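Side-chain contacts in phosphoprotein (Lettuce necrotic yellows virus, PDB 3T4R), which is represented by its C-terminal domain and probably acts as a non-catalytic polymerase cofactor, stabilising L on the N-RNA template and keeping soluble N off non-genomic RNA: residues A[7-12]-A[28-33]; A[15-20]-A[57-62]; A[39-44]-A[51-56]. All coordinates share one frame; numbering follows the deposited sequence.

Contact 1. Residues A[7-12]-A[28-33]; sequences EKEKLL and LIVDFL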
# COMPACT_ATOMS: atom_id res chain seq x y z
N GLU A 7 7.78 2.37 7.40
CA GLU A 7 6.94 1.26 7.83
C GLU A 7 5.84 0.94 6.85
O GLU A 7 5.39 -0.21 6.78
CB GLU A 7 6.31 1.51 9.17
CG GLU A 7 7.24 1.63 10.37
CD GLU A 7 8.07 0.41 10.63
OE1 GLU A 7 7.58 -0.71 10.49
OE2 GLU A 7 9.25 0.57 10.95
N LYS A 8 5.40 1.94 6.09
CA LYS A 8 4.48 1.69 4.95
C LYS A 8 5.11 0.82 3.79
O LYS A 8 4.46 -0.12 3.26
CB LYS A 8 3.94 3.03 4.39
CG LYS A 8 3.03 3.74 5.38
CD LYS A 8 2.45 5.00 4.83
CE LYS A 8 1.63 5.55 5.83
NZ LYS A 8 0.84 6.75 5.35
N GLU A 9 6.34 1.14 3.43
CA GLU A 9 7.11 0.39 2.43
C GLU A 9 7.34 -1.06 2.91
O GLU A 9 7.23 -2.00 2.14
CB GLU A 9 8.41 1.12 2.12
CG GLU A 9 8.19 2.41 1.33
CD GLU A 9 9.49 3.20 1.10
OE1 GLU A 9 10.59 2.60 1.05
OE2 GLU A 9 9.44 4.45 1.04
N LYS A 10 7.58 -1.24 4.19
CA LYS A 10 7.79 -2.55 4.80
C LYS A 10 6.47 -3.29 4.79
O LYS A 10 6.49 -4.46 4.56
CB LYS A 10 8.27 -2.38 6.25
CG LYS A 10 8.56 -3.65 6.95
CD LYS A 10 8.75 -3.59 8.48
CE LYS A 10 9.95 -2.78 8.88
NZ LYS A 10 10.22 -2.84 10.37
N LEU A 11 5.33 -2.61 5.00
CA LEU A 11 4.06 -3.26 4.92
C LEU A 11 3.78 -3.74 3.55
O LEU A 11 3.33 -4.86 3.37
CB LEU A 11 2.93 -2.29 5.30
CG LEU A 11 1.65 -2.76 5.96
CD1 LEU A 11 0.46 -1.94 5.59
CD2 LEU A 11 1.29 -4.27 6.00
N LEU A 12 3.99 -2.90 2.56
CA LEU A 12 3.83 -3.30 1.18
C LEU A 12 4.68 -4.57 0.86
O LEU A 12 4.22 -5.46 0.17
CB LEU A 12 4.23 -2.17 0.25
CG LEU A 12 3.33 -0.95 0.23
CD1 LEU A 12 3.87 0.17 -0.63
CD2 LEU A 12 1.92 -1.40 -0.31
N LEU A 28 4.77 10.22 -2.19
CA LEU A 28 3.36 10.63 -2.31
C LEU A 28 2.49 9.47 -2.78
O LEU A 28 1.39 9.31 -2.30
CB LEU A 28 3.20 11.78 -3.32
CG LEU A 28 3.83 13.12 -2.93
CD1 LEU A 28 3.36 14.22 -3.83
CD2 LEU A 28 3.53 13.47 -1.50
N ILE A 29 3.01 8.63 -3.66
CA ILE A 29 2.28 7.42 -4.06
C ILE A 29 2.22 6.43 -2.92
O ILE A 29 1.15 5.87 -2.66
CB ILE A 29 2.92 6.76 -5.35
CG1 ILE A 29 2.93 7.80 -6.47
CG2 ILE A 29 2.31 5.36 -5.74
CD1 ILE A 29 2.32 7.41 -7.79
N VAL A 30 3.33 6.16 -2.23
CA VAL A 30 3.25 5.33 -1.00
C VAL A 30 2.13 5.81 -0.03
O VAL A 30 1.27 5.03 0.44
CB VAL A 30 4.64 5.23 -0.25
CG1 VAL A 30 4.47 4.50 1.06
CG2 VAL A 30 5.69 4.50 -1.11
N ASP A 31 2.14 7.11 0.27
CA ASP A 31 1.13 7.72 1.13
C ASP A 31 -0.26 7.53 0.61
O ASP A 31 -1.16 7.28 1.37
CB ASP A 31 1.38 9.24 1.31
CG ASP A 31 2.56 9.56 2.21
OD1 ASP A 31 3.00 8.74 3.02
OD2 ASP A 31 3.00 10.69 2.17
N PHE A 32 -0.44 7.57 -0.68
CA PHE A 32 -1.77 7.36 -1.28
C PHE A 32 -2.21 5.86 -1.24
O PHE A 32 -3.37 5.53 -1.00
CB PHE A 32 -1.72 7.83 -2.70
CG PHE A 32 -2.99 7.63 -3.45
CD1 PHE A 32 -3.54 8.65 -4.13
CD2 PHE A 32 -3.64 6.39 -3.45
CE1 PHE A 32 -4.72 8.43 -4.83
CE2 PHE A 32 -4.82 6.20 -4.12
CZ PHE A 32 -5.35 7.20 -4.79
N LEU A 33 -1.28 4.96 -1.49
CA LEU A 33 -1.62 3.59 -1.49
C LEU A 33 -1.87 3.03 -0.09
O LEU A 33 -2.72 2.15 0.08
CB LEU A 33 -0.45 2.84 -2.13
CG LEU A 33 -0.20 3.08 -3.60
CD1 LEU A 33 0.97 2.25 -4.02
CD2 LEU A 33 -1.35 2.62 -4.44
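Lys-8 and Val-30 mark the nearest backbone approach, CA to CA 7.1 Å, between two helical segments whose short axes come within 10.2 Å and run at 64° to each other. Val-30 is the wedge. With CG1 anti to its backbone N (chi1 174°), it presents both methyls to the other helix: CG1 meets Lys-8 CB at 3.7 Å, and CG2 lies 4.1 Å from Glu-9 CG. Against Val-30, the aliphatic bases of these two charged side chains do the touching, and Glu-9 crosses Val-30 at about a right angle. Beyond its CB, Lys-8 runs on fully extended past the valine and meets the Asp-31 side chain almost perpendicularly. The resulting salt bridge is long, NZ of Lys-8 lying 3.7 Å from OD1 of Asp-31. Each charge has a stronger partner elsewhere: the ammonium hydrogen-bonds to the carbonyl O of Val-34 and pairs with Asp-36, whereas OD2 of Asp-31 pairs with Arg-5. This shared network probably offsets the cost of placing a lysine in a buried position. Leu-12 touches Ile-58 and Leu-33 touches His-62, both of helix 50-72. Helices 4-14 and 27-33 thus pack at a steep angle against each other and both touch the long C-terminal helix, with Ile-22 of helix 19-22 touching Glu-9 and Leu-12.

Contact 2. Residues A[15-20]-A[57-62]; sequences LDWEIG and EIIENH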
# COMPACT_ATOMS: atom_id res chain seq x y z
N LEU A 15 3.16 -7.57 2.55
CA LEU A 15 1.95 -7.99 1.85
C LEU A 15 2.23 -8.53 0.43
O LEU A 15 1.32 -8.74 -0.34
CB LEU A 15 0.97 -6.81 1.77
CG LEU A 15 0.42 -6.31 3.09
CD1 LEU A 15 -0.48 -5.05 2.81
CD2 LEU A 15 -0.43 -7.35 3.82
N ASP A 16 3.51 -8.76 0.13
CA ASP A 16 3.95 -9.48 -1.08
C ASP A 16 4.05 -8.65 -2.32
O ASP A 16 4.23 -9.16 -3.34
CB ASP A 16 3.16 -10.77 -1.31
CG ASP A 16 3.55 -11.86 -0.29
OD1 ASP A 16 4.74 -12.17 -0.12
OD2 ASP A 16 2.62 -12.34 0.40
N TRP A 17 4.02 -7.34 -2.20
CA TRP A 17 4.36 -6.49 -3.32
C TRP A 17 5.82 -6.71 -3.61
O TRP A 17 6.60 -6.95 -2.67
CB TRP A 17 4.06 -5.01 -2.97
CG TRP A 17 2.75 -4.62 -3.54
CD1 TRP A 17 2.54 -4.17 -4.79
CD2 TRP A 17 1.45 -4.74 -2.93
NE1 TRP A 17 1.18 -3.98 -5.01
CE2 TRP A 17 0.50 -4.31 -3.88
CE3 TRP A 17 1.00 -5.16 -1.68
CZ2 TRP A 17 -0.90 -4.31 -3.61
CZ3 TRP A 17 -0.34 -5.15 -1.42
CH2 TRP A 17 -1.28 -4.75 -2.38
N GLU A 18 6.25 -6.63 -4.85
CA GLU A 18 7.66 -6.97 -5.09
C GLU A 18 8.43 -5.74 -4.66
O GLU A 18 7.95 -4.62 -4.81
CB GLU A 18 7.88 -7.37 -6.56
CG GLU A 18 8.94 -8.50 -6.89
CD GLU A 18 8.64 -9.89 -6.30
OE1 GLU A 18 7.52 -10.38 -6.55
OE2 GLU A 18 9.52 -10.49 -5.58
N ILE A 19 9.61 -5.96 -4.10
CA ILE A 19 10.51 -4.90 -3.64
C ILE A 19 10.88 -4.04 -4.81
O ILE A 19 10.97 -2.83 -4.66
CB ILE A 19 11.74 -5.51 -2.97
CG1 ILE A 19 11.65 -5.32 -1.46
CG2 ILE A 19 13.00 -4.80 -3.32
CD1 ILE A 19 10.91 -6.32 -0.77
N GLY A 20 11.10 -4.67 -5.97
CA GLY A 20 11.39 -3.93 -7.18
C GLY A 20 10.38 -2.84 -7.54
O GLY A 20 10.75 -1.74 -7.93
N GLU A 57 -7.57 -3.55 0.41
CA GLU A 57 -7.69 -2.10 0.60
C GLU A 57 -6.68 -1.35 -0.26
O GLU A 57 -7.01 -0.32 -0.84
CB GLU A 57 -7.52 -1.70 2.08
CG GLU A 57 -8.63 -2.16 2.99
CD GLU A 57 -9.53 -1.05 3.42
OE1 GLU A 57 -9.89 -0.20 2.56
OE2 GLU A 57 -9.92 -1.03 4.62
N ILE A 58 -5.45 -1.84 -0.30
CA ILE A 58 -4.37 -1.18 -1.03
C ILE A 58 -4.60 -1.26 -2.57
O ILE A 58 -4.37 -0.28 -3.32
CB ILE A 58 -3.04 -1.85 -0.67
CG1 ILE A 58 -2.63 -1.38 0.75
CG2 ILE A 58 -1.91 -1.41 -1.59
CD1 ILE A 58 -1.53 -2.17 1.34
N ILE A 59 -5.02 -2.41 -3.02
CA ILE A 59 -5.46 -2.63 -4.45
C ILE A 59 -6.58 -1.69 -4.85
O ILE A 59 -6.50 -1.07 -5.88
CB ILE A 59 -5.90 -4.08 -4.74
CG1 ILE A 59 -4.69 -5.02 -4.52
CG2 ILE A 59 -6.35 -4.19 -6.20
CD1 ILE A 59 -4.88 -6.30 -4.95
N GLU A 60 -7.52 -1.46 -3.95
CA GLU A 60 -8.54 -0.46 -4.21
C GLU A 60 -7.95 0.94 -4.44
O GLU A 60 -8.38 1.65 -5.33
CB GLU A 60 -9.57 -0.45 -3.09
CG GLU A 60 -10.95 -0.57 -3.59
CD GLU A 60 -11.33 -2.01 -3.92
OE1 GLU A 60 -11.29 -2.82 -2.92
OE2 GLU A 60 -11.67 -2.32 -5.16
N ASN A 61 -6.92 1.30 -3.70
CA ASN A 61 -6.33 2.59 -3.76
C ASN A 61 -5.51 2.62 -4.98
O ASN A 61 -5.38 3.62 -5.59
CB ASN A 61 -5.39 2.79 -2.57
CG ASN A 61 -6.13 3.03 -1.26
OD1 ASN A 61 -7.30 3.38 -1.25
ND2 ASN A 61 -5.43 2.88 -0.16
N HIS A 62 -4.88 1.52 -5.33
CA HIS A 62 -4.07 1.52 -6.54
C HIS A 62 -4.94 1.63 -7.76
O HIS A 62 -4.52 2.20 -8.72
CB HIS A 62 -3.23 0.25 -6.60
CG HIS A 62 -2.15 0.28 -7.63
ND1 HIS A 62 -0.89 -0.25 -7.36
CD2 HIS A 62 -2.13 0.73 -8.93
CE1 HIS A 62 -0.15 -0.12 -8.46
NE2 HIS A 62 -0.88 0.46 -9.43
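Trp-17 brings the six-membered part of its indole, at CH2 and CZ2, against Ile-58, the two side chains sliding past each other in opposite directions. CG2 of Ile-58 does most of the touching, at 3.5 Å from CH2 of Trp-17 and 3.7 Å from its CZ2, and it approaches the ring obliquely. CB of Ile-58 follows at 3.8 Å from the same CH2. Ile-59, one residue on, reaches the rim of the indole instead: its CG1 sits near the ring plane, 4.0 Å from CZ2 of Trp-17. Ile-58 also serves a second neighbour. Its CG1 lies beside the backbone N (chi1 -75°), and the extended chain carries CD1 away from the indole to CD1 of Leu-15, a tight methyl pair at 3.4 Å. Leu-15 CB in turn stands in the plane of the Trp-17 ring, at its edge, so the leucine and the tryptophan pack together against one isoleucine. A Schellman motif brings them there: helix 4-14 ends with Asp-16 as the C-prime residue at positive phi (83°), and Trp-17 N bonds back to Leu-12 O, turning the chain across the long helix. Leu-12 and Tyr-25 also touch the Trp-17 side chain, and Ile-38 of helix 36-41 joins Leu-12 in packing on Ile-58. Leu-15 and Ile-58 reach the buried interior of this small helical domain and Ile-59 lies at its outer margin, where the turn between helices 4-14 and 19-22 rests on the middle of helix 50-72.

Contact 3. Residues A[39-44]-A[51-56]; sequences LAMAAD and KEKIQN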
# COMPACT_ATOMS: atom_id res chain seq x y z
N LEU A 39 -2.02 1.36 7.40
CA LEU A 39 -0.86 0.98 8.15
C LEU A 39 -1.28 0.50 9.53
O LEU A 39 -0.74 -0.47 10.00
CB LEU A 39 0.06 2.18 8.37
CG LEU A 39 1.59 2.04 8.47
CD1 LEU A 39 2.12 3.04 9.37
CD2 LEU A 39 2.15 0.65 8.69
N ALA A 40 -2.21 1.20 10.17
CA ALA A 40 -2.62 0.99 11.55
C ALA A 40 -3.25 -0.37 11.69
O ALA A 40 -3.16 -1.01 12.72
CB ALA A 40 -3.56 2.03 11.94
N MSE A 41 -3.82 -0.85 10.60
CA MSE A 41 -4.47 -2.18 10.55
C MSE A 41 -3.46 -3.28 10.87
O MSE A 41 -3.83 -4.32 11.47
CB MSE A 41 -5.07 -2.43 9.16
CG MSE A 41 -6.38 -1.67 8.90
SE MSE A 41 -7.21 -2.16 7.16
CE MSE A 41 -8.99 -1.39 7.46
N ALA A 42 -2.21 -3.04 10.50
CA ALA A 42 -1.14 -4.01 10.61
C ALA A 42 -0.41 -3.91 11.95
O ALA A 42 0.52 -4.67 12.20
CB ALA A 42 -0.17 -3.80 9.50
N ALA A 43 -0.82 -2.93 12.76
CA ALA A 43 -0.08 -2.52 13.96
C ALA A 43 0.23 -3.68 14.91
O ALA A 43 1.41 -4.00 15.14
CB ALA A 43 -0.82 -1.37 14.69
N ASP A 44 -0.82 -4.33 15.43
CA ASP A 44 -0.63 -5.47 16.36
C ASP A 44 -0.30 -6.75 15.60
O ASP A 44 -0.47 -7.91 16.10
CB ASP A 44 -1.85 -5.68 17.26
CG ASP A 44 -2.26 -4.39 17.95
OD1 ASP A 44 -1.77 -4.16 19.11
OD2 ASP A 44 -3.04 -3.59 17.29
N LYS A 51 -4.02 -10.03 6.23
CA LYS A 51 -3.21 -9.88 5.04
C LYS A 51 -4.12 -9.68 3.81
O LYS A 51 -4.01 -8.70 3.10
CB LYS A 51 -2.32 -11.12 4.90
CG LYS A 51 -1.30 -11.08 3.77
CD LYS A 51 -0.22 -12.12 4.01
CE LYS A 51 0.58 -12.26 2.75
NZ LYS A 51 1.93 -12.90 2.97
N GLU A 52 -5.05 -10.58 3.59
CA GLU A 52 -5.87 -10.43 2.41
C GLU A 52 -6.72 -9.19 2.51
O GLU A 52 -6.96 -8.57 1.51
CB GLU A 52 -6.78 -11.64 2.17
CG GLU A 52 -6.73 -12.18 0.75
CD GLU A 52 -7.05 -13.70 0.66
OE1 GLU A 52 -8.24 -14.02 0.45
OE2 GLU A 52 -6.14 -14.59 0.80
N LYS A 53 -7.21 -8.86 3.70
CA LYS A 53 -8.02 -7.66 3.95
C LYS A 53 -7.31 -6.37 3.51
O LYS A 53 -7.82 -5.60 2.69
CB LYS A 53 -8.42 -7.56 5.43
CG LYS A 53 -9.73 -6.70 5.73
CD LYS A 53 -9.80 -6.33 7.22
CE LYS A 53 -9.87 -4.79 7.48
NZ LYS A 53 -11.16 -4.11 7.11
N ILE A 54 -6.12 -6.17 4.05
CA ILE A 54 -5.31 -5.03 3.76
C ILE A 54 -4.87 -4.96 2.33
O ILE A 54 -4.89 -3.85 1.76
CB ILE A 54 -4.09 -5.02 4.66
CG1 ILE A 54 -4.56 -5.08 6.11
CG2 ILE A 54 -3.23 -3.77 4.40
CD1 ILE A 54 -3.47 -5.25 7.09
N GLN A 55 -4.44 -6.08 1.75
CA GLN A 55 -4.08 -6.16 0.34
C GLN A 55 -5.25 -5.66 -0.51
O GLN A 55 -5.03 -4.89 -1.44
CB GLN A 55 -3.82 -7.60 -0.10
CG GLN A 55 -2.50 -8.18 0.31
CD GLN A 55 -2.38 -9.66 -0.04
OE1 GLN A 55 -3.39 -10.32 -0.37
NE2 GLN A 55 -1.18 -10.20 0.04
N ASN A 56 -6.47 -6.11 -0.19
CA ASN A 56 -7.66 -5.64 -0.86
C ASN A 56 -7.80 -4.09 -0.76
O ASN A 56 -8.16 -3.41 -1.74
CB ASN A 56 -8.92 -6.36 -0.33
CG ASN A 56 -9.04 -7.81 -0.83
OD1 ASN A 56 -8.58 -8.13 -1.94
ND2 ASN A 56 -9.74 -8.67 -0.05
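Met-41, a selenomethionine, meets Lys-53 and Ile-54 where segment 39-44, following on helix 36-41, packs near the start of helix 50-72; these are two consecutive helices of the helical bundle that forms this C-terminal domain. Along the second segment, Lys-53 is the first to touch. Its chain is bent at chi3 (122°) and again at chi4 (71°), which curls the ammonium end back beside the selenomethionine. CE and NZ of Lys-53 both lie against the Met-41 methyl, CE, each at 3.5 Å, and the same lysine CE is 3.8 Å from SE of Met-41. The two side chains cross at about a right angle. This is van der Waals contact rather than hydrogen bonding, made between the end of a lysine and the end of a selenoether chain, and neither residue is fully buried. Ile-54 follows and is the buried member. Its side chain and that of Met-41 slide past each other in opposite directions, CG1 of Ile-54 reaching 4.1 Å from SE of Met-41 and CD1 of Ile-54 3.8 Å from CB of Met-41. The CA atoms of Met-41 and Ile-54, 7.4 Å apart, are the nearest such pair between the segments. Leu-15 and Leu-46 pack on Ile-54 as well, which ties the isoleucine to the loops around it. Gln-55, next in sequence, donates from NE2 to Leu-15 O. The Ile-54 methyl that meets Met-41 also extends to Ala-42: CD1 of Ile-54 stands 4.3 Å from CB of Ala-42.

How the contacts relate
The three contacts draw on one small helical domain. Contacts 1 and 2 have centres about 9 Å apart and join directly: Asn-61 ND2 bonds to Leu-33 O at 2.8 Å. Contacts 2 and 3 share helix 50-72, with centres about 11 Å apart. Contact 3 is nested in the chain loop closed by contact 2, and the Asp-16 OD2 to Lys-51 NZ salt bridge, 2.7 Å, ties the two. Contacts 1 and 3, about 12 Å apart by centres, meet through Leu-11 CD2 and Ala-42 CB, 3.8 Å apart. A bound magnesium ion lies about 5 Å from the Lys-8 side chain, beside contact 1.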